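Local atomic coordinates of De Novo Protein OR329 (Artificial gene, PDB entry 4HXT), a protein that has no known natural function but, as a computationally designed armadillo-repeat protein, probably serves as a building block for self-assembling cyclic homo-oligomers. Residues A[18-23]-A[57-62]; A[24-29]-A[38-43]; A[44-49]-A[79-84]; A[92-95]-A[101-104]; A[196-201]-A[236-241]. One frame throughout, in Å; residues are numbered along the deposited sequence.

Interaction 1 of 5, residues A[18-23]-A[57-62]; sequences TQKEAA and DSEVQK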
# COMPACT_ATOMS: atom_id res chain seq x y z
N THR A 18 14.43 -27.55 26.74
CA THR A 18 13.41 -28.14 25.88
C THR A 18 12.75 -27.05 25.05
O THR A 18 12.55 -27.21 23.85
CB THR A 18 12.34 -28.85 26.72
OG1 THR A 18 12.96 -29.82 27.57
CG2 THR A 18 11.32 -29.55 25.83
N GLN A 19 12.42 -25.93 25.69
CA GLN A 19 11.77 -24.81 25.02
C GLN A 19 12.61 -24.25 23.88
O GLN A 19 12.13 -24.10 22.75
CB GLN A 19 11.50 -23.68 26.00
CG GLN A 19 10.39 -23.94 27.00
CD GLN A 19 10.07 -22.70 27.78
OE1 GLN A 19 10.93 -22.13 28.45
NE2 GLN A 19 8.82 -22.25 27.70
N LYS A 20 13.86 -23.93 24.19
CA LYS A 20 14.81 -23.37 23.21
C LYS A 20 14.95 -24.27 22.00
O LYS A 20 14.98 -23.81 20.86
CB LYS A 20 16.18 -23.19 23.84
CG LYS A 20 16.24 -22.14 24.92
CD LYS A 20 17.65 -21.97 25.48
CE LYS A 20 18.01 -23.07 26.48
NZ LYS A 20 19.33 -22.80 27.12
N GLU A 21 15.08 -25.57 22.27
CA GLU A 21 15.25 -26.61 21.27
C GLU A 21 14.01 -26.76 20.39
O GLU A 21 14.12 -26.95 19.18
CB GLU A 21 15.51 -27.95 22.00
CG GLU A 21 15.87 -29.13 21.06
CD GLU A 21 17.08 -28.83 20.20
OE1 GLU A 21 17.82 -27.87 20.51
OE2 GLU A 21 17.30 -29.58 19.22
N ALA A 22 12.82 -26.70 21.00
CA ALA A 22 11.58 -26.79 20.23
C ALA A 22 11.45 -25.56 19.32
O ALA A 22 11.10 -25.69 18.14
CB ALA A 22 10.37 -26.88 21.18
N ALA A 23 11.72 -24.39 19.88
CA ALA A 23 11.64 -23.15 19.12
C ALA A 23 12.68 -23.17 18.01
O ALA A 23 12.40 -22.74 16.89
CB ALA A 23 11.89 -21.96 20.04
N ASP A 57 13.83 -15.81 30.25
CA ASP A 57 15.09 -16.34 29.76
C ASP A 57 15.39 -15.82 28.36
O ASP A 57 14.77 -16.23 27.38
CB ASP A 57 15.03 -17.87 29.75
CG ASP A 57 16.34 -18.49 29.33
OD1 ASP A 57 17.29 -17.74 29.03
OD2 ASP A 57 16.42 -19.74 29.29
N SER A 58 16.36 -14.91 28.26
CA SER A 58 16.73 -14.32 26.97
C SER A 58 17.00 -15.37 25.90
O SER A 58 16.76 -15.14 24.71
CB SER A 58 17.95 -13.43 27.12
OG SER A 58 17.65 -12.29 27.91
N GLU A 59 17.50 -16.53 26.31
CA GLU A 59 17.78 -17.59 25.35
C GLU A 59 16.49 -18.07 24.70
O GLU A 59 16.45 -18.35 23.50
CB GLU A 59 18.48 -18.77 26.03
CG GLU A 59 19.86 -18.43 26.55
CD GLU A 59 20.75 -17.83 25.48
OE1 GLU A 59 20.97 -18.50 24.45
OE2 GLU A 59 21.22 -16.68 25.67
N VAL A 60 15.42 -18.15 25.49
CA VAL A 60 14.13 -18.58 24.98
C VAL A 60 13.55 -17.48 24.10
O VAL A 60 13.01 -17.76 23.03
CB VAL A 60 13.15 -18.88 26.13
CG1 VAL A 60 11.76 -19.19 25.56
CG2 VAL A 60 13.66 -20.06 26.95
N GLN A 61 13.66 -16.24 24.55
CA GLN A 61 13.16 -15.10 23.78
C GLN A 61 13.80 -15.05 22.41
O GLN A 61 13.12 -14.92 21.39
CB GLN A 61 13.47 -13.79 24.49
CG GLN A 61 12.75 -13.57 25.80
CD GLN A 61 13.08 -12.21 26.38
OE1 GLN A 61 14.25 -11.90 26.61
NE2 GLN A 61 12.06 -11.40 26.61
N LYS A 62 15.13 -15.15 22.38
CA LYS A 62 15.87 -15.10 21.13
C LYS A 62 15.45 -16.19 20.15
O LYS A 62 15.26 -15.91 18.96
CB LYS A 62 17.38 -15.19 21.43
CG LYS A 62 18.11 -16.34 20.77
CD LYS A 62 19.56 -16.40 21.25
CE LYS A 62 20.27 -17.62 20.70
NZ LYS A 62 21.69 -17.69 21.16

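Interaction 2 of 5, residues A[24-29]-A[38-43]; sequences RDLAEI and KAIVDA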
# COMPACT_ATOMS: atom_id res chain seq x y z
N ARG A 24 13.86 -23.68 18.32
CA ARG A 24 14.93 -23.75 17.33
C ARG A 24 14.53 -24.68 16.19
O ARG A 24 14.72 -24.36 15.02
CB ARG A 24 16.22 -24.23 18.01
CG ARG A 24 17.48 -23.90 17.23
CD ARG A 24 18.68 -23.68 18.15
NE ARG A 24 18.97 -24.82 19.02
CZ ARG A 24 18.71 -24.86 20.32
NH1 ARG A 24 18.16 -23.82 20.93
NH2 ARG A 24 19.04 -25.93 21.03
N ASP A 25 13.95 -25.83 16.53
CA ASP A 25 13.52 -26.77 15.50
C ASP A 25 12.40 -26.15 14.67
O ASP A 25 12.33 -26.37 13.46
CB ASP A 25 13.05 -28.09 16.11
CG ASP A 25 14.18 -28.87 16.76
OD1 ASP A 25 15.30 -28.86 16.21
OD2 ASP A 25 13.95 -29.50 17.81
N LEU A 26 11.52 -25.39 15.31
CA LEU A 26 10.43 -24.75 14.59
C LEU A 26 10.99 -23.67 13.66
O LEU A 26 10.50 -23.46 12.56
CB LEU A 26 9.41 -24.15 15.57
CG LEU A 26 8.46 -25.17 16.20
CD1 LEU A 26 7.69 -24.53 17.35
CD2 LEU A 26 7.50 -25.69 15.14
N ALA A 27 12.03 -22.98 14.12
CA ALA A 27 12.66 -21.93 13.32
C ALA A 27 13.24 -22.57 12.05
O ALA A 27 13.07 -22.04 10.94
CB ALA A 27 13.76 -21.25 14.12
N GLU A 28 13.91 -23.71 12.21
CA GLU A 28 14.49 -24.43 11.08
C GLU A 28 13.39 -24.87 10.12
O GLU A 28 13.52 -24.72 8.91
CB GLU A 28 15.28 -25.64 11.57
CG GLU A 28 16.75 -25.35 11.82
CD GLU A 28 17.35 -26.18 12.94
OE1 GLU A 28 17.19 -27.42 12.92
OE2 GLU A 28 17.99 -25.59 13.84
N ILE A 29 12.30 -25.41 10.67
CA ILE A 29 11.18 -25.85 9.84
C ILE A 29 10.59 -24.66 9.09
O ILE A 29 10.17 -24.79 7.94
CB ILE A 29 10.08 -26.50 10.70
CG1 ILE A 29 10.59 -27.81 11.31
CG2 ILE A 29 8.84 -26.76 9.85
CD1 ILE A 29 9.56 -28.56 12.14
N LYS A 38 2.91 -22.91 6.97
CA LYS A 38 1.47 -23.01 7.20
C LYS A 38 1.16 -24.10 8.22
O LYS A 38 0.20 -24.01 8.97
CB LYS A 38 0.73 -23.29 5.89
CG LYS A 38 -0.74 -23.65 6.10
CD LYS A 38 -1.58 -23.41 4.85
CE LYS A 38 -2.41 -22.14 4.98
NZ LYS A 38 -3.42 -22.23 6.08
N ALA A 39 2.00 -25.14 8.24
CA ALA A 39 1.80 -26.23 9.19
C ALA A 39 1.95 -25.70 10.62
O ALA A 39 1.15 -26.03 11.50
CB ALA A 39 2.82 -27.32 8.93
N ILE A 40 2.97 -24.88 10.84
CA ILE A 40 3.21 -24.32 12.16
C ILE A 40 2.06 -23.40 12.55
O ILE A 40 1.58 -23.44 13.69
CB ILE A 40 4.52 -23.51 12.18
CG1 ILE A 40 5.71 -24.42 11.86
CG2 ILE A 40 4.71 -22.86 13.55
CD1 ILE A 40 7.04 -23.70 11.78
N VAL A 41 1.60 -22.59 11.60
CA VAL A 41 0.50 -21.67 11.87
C VAL A 41 -0.78 -22.41 12.22
O VAL A 41 -1.46 -22.05 13.19
CB VAL A 41 0.24 -20.75 10.66
CG1 VAL A 41 -0.98 -19.89 10.92
CG2 VAL A 41 1.47 -19.87 10.40
N ASP A 42 -1.12 -23.43 11.44
CA ASP A 42 -2.34 -24.19 11.69
C ASP A 42 -2.25 -24.95 13.01
O ASP A 42 -3.26 -25.26 13.63
CB ASP A 42 -2.60 -25.18 10.55
CG ASP A 42 -2.81 -24.49 9.22
OD1 ASP A 42 -3.47 -23.43 9.19
OD2 ASP A 42 -2.34 -25.02 8.19
N ALA A 43 -1.02 -25.23 13.45
CA ALA A 43 -0.81 -25.94 14.70
C ALA A 43 -0.86 -25.00 15.91
O ALA A 43 -0.65 -25.43 17.05
CB ALA A 43 0.54 -26.67 14.66

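Interaction 3 of 5, residues A[44-49]-A[79-84]; sequences GGVEVL and IKAIVD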
# COMPACT_ATOMS: atom_id res chain seq x y z
N GLY A 44 -1.16 -23.73 15.66
CA GLY A 44 -1.24 -22.75 16.74
C GLY A 44 0.12 -22.31 17.26
O GLY A 44 0.21 -21.71 18.34
N GLY A 45 1.17 -22.58 16.49
CA GLY A 45 2.52 -22.23 16.90
C GLY A 45 2.81 -20.75 17.11
O GLY A 45 3.59 -20.40 17.99
N VAL A 46 2.21 -19.89 16.30
CA VAL A 46 2.44 -18.45 16.42
C VAL A 46 2.03 -17.92 17.80
O VAL A 46 2.82 -17.25 18.46
CB VAL A 46 1.66 -17.67 15.33
CG1 VAL A 46 1.76 -16.17 15.57
CG2 VAL A 46 2.18 -18.04 13.95
N GLU A 47 0.81 -18.22 18.22
CA GLU A 47 0.31 -17.78 19.52
C GLU A 47 1.27 -18.21 20.62
O GLU A 47 1.63 -17.42 21.49
CB GLU A 47 -1.08 -18.37 19.81
CG GLU A 47 -2.26 -17.68 19.14
CD GLU A 47 -2.36 -17.99 17.66
OE1 GLU A 47 -1.57 -18.82 17.15
OE2 GLU A 47 -3.24 -17.41 16.99
N VAL A 48 1.69 -19.48 20.59
CA VAL A 48 2.58 -20.01 21.60
C VAL A 48 3.96 -19.35 21.53
O VAL A 48 4.55 -19.03 22.56
CB VAL A 48 2.73 -21.54 21.45
CG1 VAL A 48 3.67 -22.10 22.50
CG2 VAL A 48 1.36 -22.21 21.53
N LEU A 49 4.47 -19.14 20.32
CA LEU A 49 5.77 -18.50 20.15
C LEU A 49 5.74 -17.07 20.65
O LEU A 49 6.72 -16.58 21.21
CB LEU A 49 6.20 -18.52 18.68
CG LEU A 49 6.69 -19.88 18.19
CD1 LEU A 49 6.87 -19.84 16.69
CD2 LEU A 49 8.01 -20.23 18.89
N ILE A 79 2.07 -13.83 8.28
CA ILE A 79 2.31 -12.53 8.91
C ILE A 79 1.07 -12.06 9.65
O ILE A 79 1.16 -11.51 10.74
CB ILE A 79 2.69 -11.45 7.86
CG1 ILE A 79 4.01 -11.81 7.19
CG2 ILE A 79 2.77 -10.09 8.53
CD1 ILE A 79 4.42 -10.87 6.07
N LYS A 80 -0.09 -12.29 9.06
CA LYS A 80 -1.34 -11.89 9.67
C LYS A 80 -1.56 -12.63 10.98
O LYS A 80 -2.11 -12.07 11.92
CB LYS A 80 -2.50 -12.16 8.73
CG LYS A 80 -3.81 -11.61 9.24
CD LYS A 80 -4.91 -11.81 8.21
CE LYS A 80 -6.11 -10.99 8.57
NZ LYS A 80 -6.57 -11.35 9.93
N ALA A 81 -1.15 -13.90 11.02
CA ALA A 81 -1.30 -14.71 12.22
C ALA A 81 -0.48 -14.09 13.35
O ALA A 81 -0.91 -14.07 14.50
CB ALA A 81 -0.83 -16.16 11.95
N ILE A 82 0.69 -13.58 13.01
CA ILE A 82 1.55 -12.96 14.01
C ILE A 82 0.92 -11.68 14.54
O ILE A 82 0.88 -11.46 15.74
CB ILE A 82 2.93 -12.61 13.43
CG1 ILE A 82 3.67 -13.89 13.03
CG2 ILE A 82 3.74 -11.82 14.46
CD1 ILE A 82 4.98 -13.65 12.32
N VAL A 83 0.43 -10.84 13.62
CA VAL A 83 -0.19 -9.59 14.01
C VAL A 83 -1.45 -9.80 14.85
O VAL A 83 -1.63 -9.15 15.87
CB VAL A 83 -0.55 -8.74 12.76
CG1 VAL A 83 -1.26 -7.46 13.18
CG2 VAL A 83 0.72 -8.40 11.98
N ASP A 84 -2.30 -10.73 14.43
CA ASP A 84 -3.53 -11.01 15.16
C ASP A 84 -3.30 -11.65 16.52
O ASP A 84 -4.20 -11.68 17.37
CB ASP A 84 -4.45 -11.90 14.32
CG ASP A 84 -5.15 -11.14 13.20
OD1 ASP A 84 -4.97 -9.90 13.10
OD2 ASP A 84 -5.88 -11.77 12.41

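Interaction 4 of 5, residues A[92-95]-A[101-104]; sequences VKLL and EVQK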
# COMPACT_ATOMS: atom_id res chain seq x y z
N VAL A 92 8.21 -5.27 19.41
CA VAL A 92 8.65 -3.90 19.55
C VAL A 92 9.31 -3.73 20.91
O VAL A 92 10.34 -3.07 21.02
CB VAL A 92 7.46 -2.91 19.40
CG1 VAL A 92 7.87 -1.51 19.84
CG2 VAL A 92 7.00 -2.88 17.94
N LYS A 93 8.73 -4.34 21.94
CA LYS A 93 9.32 -4.23 23.27
C LYS A 93 10.69 -4.92 23.33
O LYS A 93 11.61 -4.41 23.96
CB LYS A 93 8.40 -4.84 24.33
CG LYS A 93 8.91 -4.60 25.74
CD LYS A 93 7.98 -5.12 26.81
CE LYS A 93 8.42 -4.62 28.18
NZ LYS A 93 9.85 -4.94 28.47
N LEU A 94 10.83 -6.05 22.65
CA LEU A 94 12.10 -6.78 22.64
C LEU A 94 13.20 -6.04 21.89
O LEU A 94 14.39 -6.36 22.04
CB LEU A 94 11.91 -8.17 22.03
CG LEU A 94 11.50 -9.29 23.00
CD1 LEU A 94 10.35 -8.83 23.88
CD2 LEU A 94 11.12 -10.53 22.21
N LEU A 95 12.83 -5.05 21.09
CA LEU A 95 13.82 -4.27 20.36
C LEU A 95 14.77 -3.58 21.33
O LEU A 95 15.93 -3.30 20.99
CB LEU A 95 13.14 -3.21 19.49
CG LEU A 95 12.41 -3.71 18.25
CD1 LEU A 95 11.74 -2.53 17.56
CD2 LEU A 95 13.41 -4.39 17.31
N GLU A 101 21.23 -10.38 20.69
CA GLU A 101 20.65 -11.39 19.82
C GLU A 101 19.13 -11.25 19.82
O GLU A 101 18.48 -11.45 18.79
CB GLU A 101 21.07 -12.79 20.30
CG GLU A 101 21.04 -13.85 19.21
CD GLU A 101 21.89 -13.47 18.01
OE1 GLU A 101 23.03 -12.99 18.19
OE2 GLU A 101 21.41 -13.65 16.87
N VAL A 102 18.56 -10.92 20.97
CA VAL A 102 17.12 -10.73 21.08
C VAL A 102 16.75 -9.52 20.23
O VAL A 102 15.76 -9.54 19.50
CB VAL A 102 16.69 -10.48 22.55
CG1 VAL A 102 15.22 -10.08 22.61
CG2 VAL A 102 16.92 -11.73 23.38
N GLN A 103 17.55 -8.46 20.34
CA GLN A 103 17.32 -7.24 19.58
C GLN A 103 17.34 -7.52 18.09
O GLN A 103 16.47 -7.08 17.35
CB GLN A 103 18.40 -6.21 19.87
CG GLN A 103 18.28 -5.53 21.20
CD GLN A 103 19.25 -4.38 21.31
OE1 GLN A 103 20.46 -4.58 21.37
NE2 GLN A 103 18.73 -3.16 21.30
N LYS A 104 18.37 -8.25 17.67
CA LYS A 104 18.56 -8.60 16.27
C LYS A 104 17.41 -9.44 15.72
O LYS A 104 16.89 -9.15 14.65
CB LYS A 104 19.88 -9.36 16.12
CG LYS A 104 20.17 -9.82 14.71
CD LYS A 104 21.23 -10.92 14.69
CE LYS A 104 22.50 -10.50 15.43
NZ LYS A 104 23.51 -11.59 15.47

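Interaction 5 of 5, residues A[196-201]-A[236-241]; sequences NIASGP and LENIKS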
# COMPACT_ATOMS: atom_id res chain seq x y z
N ASN A 196 12.72 4.99 -0.82
CA ASN A 196 11.33 4.67 -0.54
C ASN A 196 10.62 5.84 0.12
O ASN A 196 9.49 6.17 -0.22
CB ASN A 196 11.23 3.42 0.32
CG ASN A 196 11.56 2.16 -0.45
OD1 ASN A 196 11.62 2.18 -1.68
ND2 ASN A 196 11.77 1.06 0.25
N ILE A 197 11.29 6.47 1.08
CA ILE A 197 10.73 7.63 1.76
C ILE A 197 10.48 8.72 0.73
O ILE A 197 9.50 9.45 0.81
CB ILE A 197 11.71 8.16 2.84
CG1 ILE A 197 11.76 7.17 4.01
CG2 ILE A 197 11.30 9.56 3.28
CD1 ILE A 197 12.81 7.50 5.05
N ALA A 198 11.38 8.81 -0.25
CA ALA A 198 11.26 9.83 -1.29
C ALA A 198 10.10 9.62 -2.27
O ALA A 198 9.80 10.50 -3.08
CB ALA A 198 12.58 9.94 -2.06
N SER A 199 9.45 8.46 -2.21
CA SER A 199 8.31 8.22 -3.10
C SER A 199 7.03 8.56 -2.33
O SER A 199 5.92 8.32 -2.81
CB SER A 199 8.27 6.76 -3.55
OG SER A 199 8.00 5.90 -2.46
N GLY A 200 7.20 9.13 -1.14
CA GLY A 200 6.06 9.48 -0.32
C GLY A 200 5.58 10.91 -0.51
O GLY A 200 5.71 11.49 -1.59
N PRO A 201 5.03 11.52 0.56
CA PRO A 201 4.52 12.89 0.51
C PRO A 201 5.63 13.92 0.35
O PRO A 201 6.78 13.67 0.70
CB PRO A 201 3.79 13.03 1.83
CG PRO A 201 4.67 12.23 2.76
CD PRO A 201 4.97 10.99 1.93
N LEU A 236 17.12 10.06 -5.90
CA LEU A 236 17.29 11.36 -6.55
C LEU A 236 16.15 11.67 -7.51
O LEU A 236 15.64 12.79 -7.54
CB LEU A 236 18.63 11.40 -7.29
CG LEU A 236 19.86 11.50 -6.39
CD1 LEU A 236 21.13 11.37 -7.22
CD2 LEU A 236 19.84 12.82 -5.65
N GLU A 237 15.74 10.68 -8.29
CA GLU A 237 14.63 10.89 -9.22
C GLU A 237 13.33 11.15 -8.48
O GLU A 237 12.50 11.96 -8.91
CB GLU A 237 14.46 9.69 -10.16
CG GLU A 237 15.24 9.83 -11.45
CD GLU A 237 14.73 8.90 -12.54
OE1 GLU A 237 15.03 7.69 -12.48
OE2 GLU A 237 14.02 9.38 -13.45
N ASN A 238 13.13 10.46 -7.35
CA ASN A 238 11.91 10.68 -6.58
C ASN A 238 11.92 12.10 -6.02
O ASN A 238 10.92 12.80 -6.05
CB ASN A 238 11.78 9.66 -5.45
CG ASN A 238 11.42 8.28 -5.96
OD1 ASN A 238 10.93 8.15 -7.08
ND2 ASN A 238 11.64 7.26 -5.15
N ILE A 239 13.08 12.52 -5.53
CA ILE A 239 13.23 13.85 -4.98
C ILE A 239 12.92 14.90 -6.05
O ILE A 239 12.28 15.92 -5.77
CB ILE A 239 14.65 14.06 -4.44
CG1 ILE A 239 14.88 13.13 -3.25
CG2 ILE A 239 14.86 15.52 -4.06
CD1 ILE A 239 16.31 13.08 -2.75
N LYS A 240 13.36 14.63 -7.27
CA LYS A 240 13.12 15.54 -8.39
C LYS A 240 11.63 15.71 -8.66
O LYS A 240 11.19 16.79 -9.07
CB LYS A 240 13.82 15.02 -9.65
CG LYS A 240 13.58 15.87 -10.90
CD LYS A 240 14.09 17.29 -10.72
CE LYS A 240 13.89 18.14 -11.97
NZ LYS A 240 12.46 18.22 -12.38
N SER A 241 10.85 14.66 -8.46
CA SER A 241 9.41 14.75 -8.70
C SER A 241 8.75 15.58 -7.60
O SER A 241 7.65 16.10 -7.78
CB SER A 241 8.78 13.36 -8.76
OG SER A 241 8.59 12.83 -7.47
O HOH W 1 8.41 11.57 -5.25

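Interaction 1 of 5, residues A[18-23]-A[57-62]
With CG anti to the carbonyl carbon (chi1 -67°) and a bend further out at chi3 (-79°), the side chain of Lys-20 lays its methylene groups against Glu-59 and Val-60 of helix 58-71. Val-60 answers with CG2, which its first torsion sets beside its own backbone N. Lys-20 CD rests 3.4 Å from Glu-59 CB, the two side chains crossing at a slant, while Lys-20 CG comes within 3.9 Å of Val-60 CG2 at roughly a right angle. Val-60 CG2 also meets Gln-19 OE1 at 3.7 Å, whereas the amide nitrogen of Gln-19 is spent on Leu-11 O. Helices 16-30 and 58-71 run nearly parallel here, their short axes 8.9 Å apart and inclined by 14°. The second helix starts at Asp-57, the N-cap, whose OD1 accepts Glu-59 N at 3.0 Å from above the carboxylate plane; its OD2 bonds Ser-16 OG at the start of the first helix. Lys-20 NZ pairs with Glu-17, and Glu-59 OE1 makes a long salt bridge to Lys-62. The segments thus meet mainly through aliphatic carbon, and the acidic groups near Lys-20 NZ probably add a mild, longer-range electrostatic attraction.

Interaction 2 of 5, residues A[24-29]-A[38-43]
Ile-40 reaches across to helix 16-30 with its CD1 methyl, which settles among three groups of Leu-26 and Ile-29. The nearest is a backbone oxygen: Ile-40 CD1 lies 3.6 Å from Leu-26 O, a van der Waals contact of a methyl with a carbonyl. Leu-26 CD2 packs 3.9 Å from Ile-40 CD1 and equally close to CG1, so one leucine methyl covers the outer two carbons of the isoleucine. Ile-29 adds its branch methyl, CG2 standing 4.0 Å from Ile-40 CD1. Both pairs of side chains meet at a slant.

What places these groups is the backbone of the two helices and a few torsions. Ile-40 CG1 is anti to its carbonyl carbon (chi1 -61°), and the next torsion (chi2 176°) keeps the chain extended, carrying CD1 to full reach. Leu-26 and Ile-29 sit one helical turn apart and both start out toward helix 34-42. Further out, Leu-7 of helix 3-10 packs against both of them, and Ala-43 touches Val-4 and Glu-5 of that same helix. Behind Leu-26, Ala-27 turns to helix 58-71, where Asn-70 ND2 bonds Ala-27 O.

No hydrogen bond or salt bridge joins the two segments. Their junction is hydrophobic and mostly buried, so between these segments the fit of one isoleucine against two helical side chains does the joining, with no directional bond.

Interaction 3 of 5, residues A[44-49]-A[79-84]
Val-46 of helix 45-52 packs against Ala-81 and Ile-82 of helix 76-84, a contact between neighbouring armadillo repeats in the right-handed superhelical stack of this fold. Apolar contacts carry it. Both methyls of the valine are used: CG1, anti to the backbone N (chi1 173°), reaches 3.9 Å from Ile-82 CG1, and CG2 lies 4.1 Å from Ala-81 CB. The small alanine, its CB directed toward helix 45-52, lets the valine come down onto the helix backbone. Ile-82 starts away from the contact but offers CG1 at its flank; elsewhere it packs on Ile-71 and Ile-113.

Backbone geometry sets the approach of the valine. Gly-44 ends the preceding helix in a Schellman motif, with a positive phi of 76°, and is also the N-cap of helix 45-52, so the chain turns tightly just before Val-46.

The polar groups belong to the other segment, where Lys-80 NZ forms a salt bridge to Asp-84 OD2, met on its syn side at 2.6 Å. The same lysine hydrogen-bonds Gly-243 O of the second subunit and makes a cation-pi contact with Trp-244 of that same subunit, so this helix also belongs to the interface between the two copies.

Against the backbone itself the valine fits closely: its CG1 stands 3.6 Å from Ala-81 O and 3.6 Å from the CA of Ile-82.

Interaction 4 of 5, residues A[92-95]-A[101-104]
Leu-95 O accepts Gln-103 NE2 at 2.8 Å in a nearly straight bond, with an N-H...O angle of 164°. The oxygen lies in the plane of the glutamine amide, while the donor is tilted 18° from the carbonyl plane. Gln-103 gets there with CG anti to its carbonyl carbon (chi1 -75°) and the chain extended beyond, so that CG also passes 3.2 Å from Leu-95 O. Replacing Gln-103 by a leucine would probably leave Leu-95 O without this amide donor and the turn less firmly tied to helix 100-113.

Beside the polar link, Val-102 CG1 nestles against Leu-94, 3.8 Å from CG and 3.9 Å from CB. Leu-94 also touches Leu-53 and Gln-61, and Leu-95 turns away to Ala-106, Leu-110 and helix 129-136. At the start of the second helix, Asp-99 OD2 takes Val-102 N. On its outer side Lys-104 NZ makes a salt bridge to Glu-101 OE1 at 3.1 Å.

A short loop is thus closed by a side-chain-to-backbone bond and a leucine-valine contact, joining two consecutive helices within an armadillo repeat.

Interaction 5 of 5, residues A[196-201]-A[236-241]
Asn-238 comes against Ala-198 with its CB, which lies 3.2 Å from Ala-198 O and 3.5 Å from Ala-198 CB. Past CB the chain turns with CG anti to the carbonyl carbon (chi1 -73°), and CG stays near the same peptide, 4.0 Å from Ala-198 O. At the tip, ND2 passes 3.8 Å from Ser-199 CB and gives its hydrogen bond to Ala-195 O of helix 184-197. With alanine in place of Asn-238, Ala-195 O would probably lose this donor and a gap would be likely to open beside Ser-199.

Ala-198 has a second neighbour in Ile-239: Ile-239 CG1 lies 4.1 Å from Ala-198 CB. Ile-205 and Ile-208 of helix 202-210 also pack on the alanine. The residues facing Asn-238 belong to a type I turn from Ile-197 to Gly-200. Ser-199 OG is tucked between its own backbone N and carbonyl carbon (chi1 66°) and donates to Asn-196 O at 2.7 Å, an oxygen that takes Ser-199 N as well. Water 1 bridges the segments, donating to Ala-198 O at 2.8 Å and to Ser-241 OG. Close by, the chain end folds back, Gly-200 and Trp-244 being joined by backbone hydrogen bonds.

Across the seam between the last two long helices, close carbon contacts are thus combined with an amide and a water that serve main-chain oxygens around the turn from Ile-197 to Gly-200.

In the fold
Interactions 1, 2 and 3 cluster near the N-terminal end of the repeat stack. Interactions 1 and 2 share helix 16-30, their centres about 14 Å apart. Interaction 2 touches interaction 3, about 11 Å away between centres: Ile-40 O probably accepts a hydrogen bond from Gly-45 N, and Val-41 packs on Val-46 and Ala-81. Interaction 4 continues from interaction 1 toward the next repeat, Lys-62 packing on Glu-101 and Val-102. Interaction 5 lies at the other end, its centre about 42 Å from that of interaction 1. Although about 35 Å separates the centres of interactions 3 and 5 within one chain, both touch the second subunit, where Lys-80 reaches the C-terminal region of the other copy.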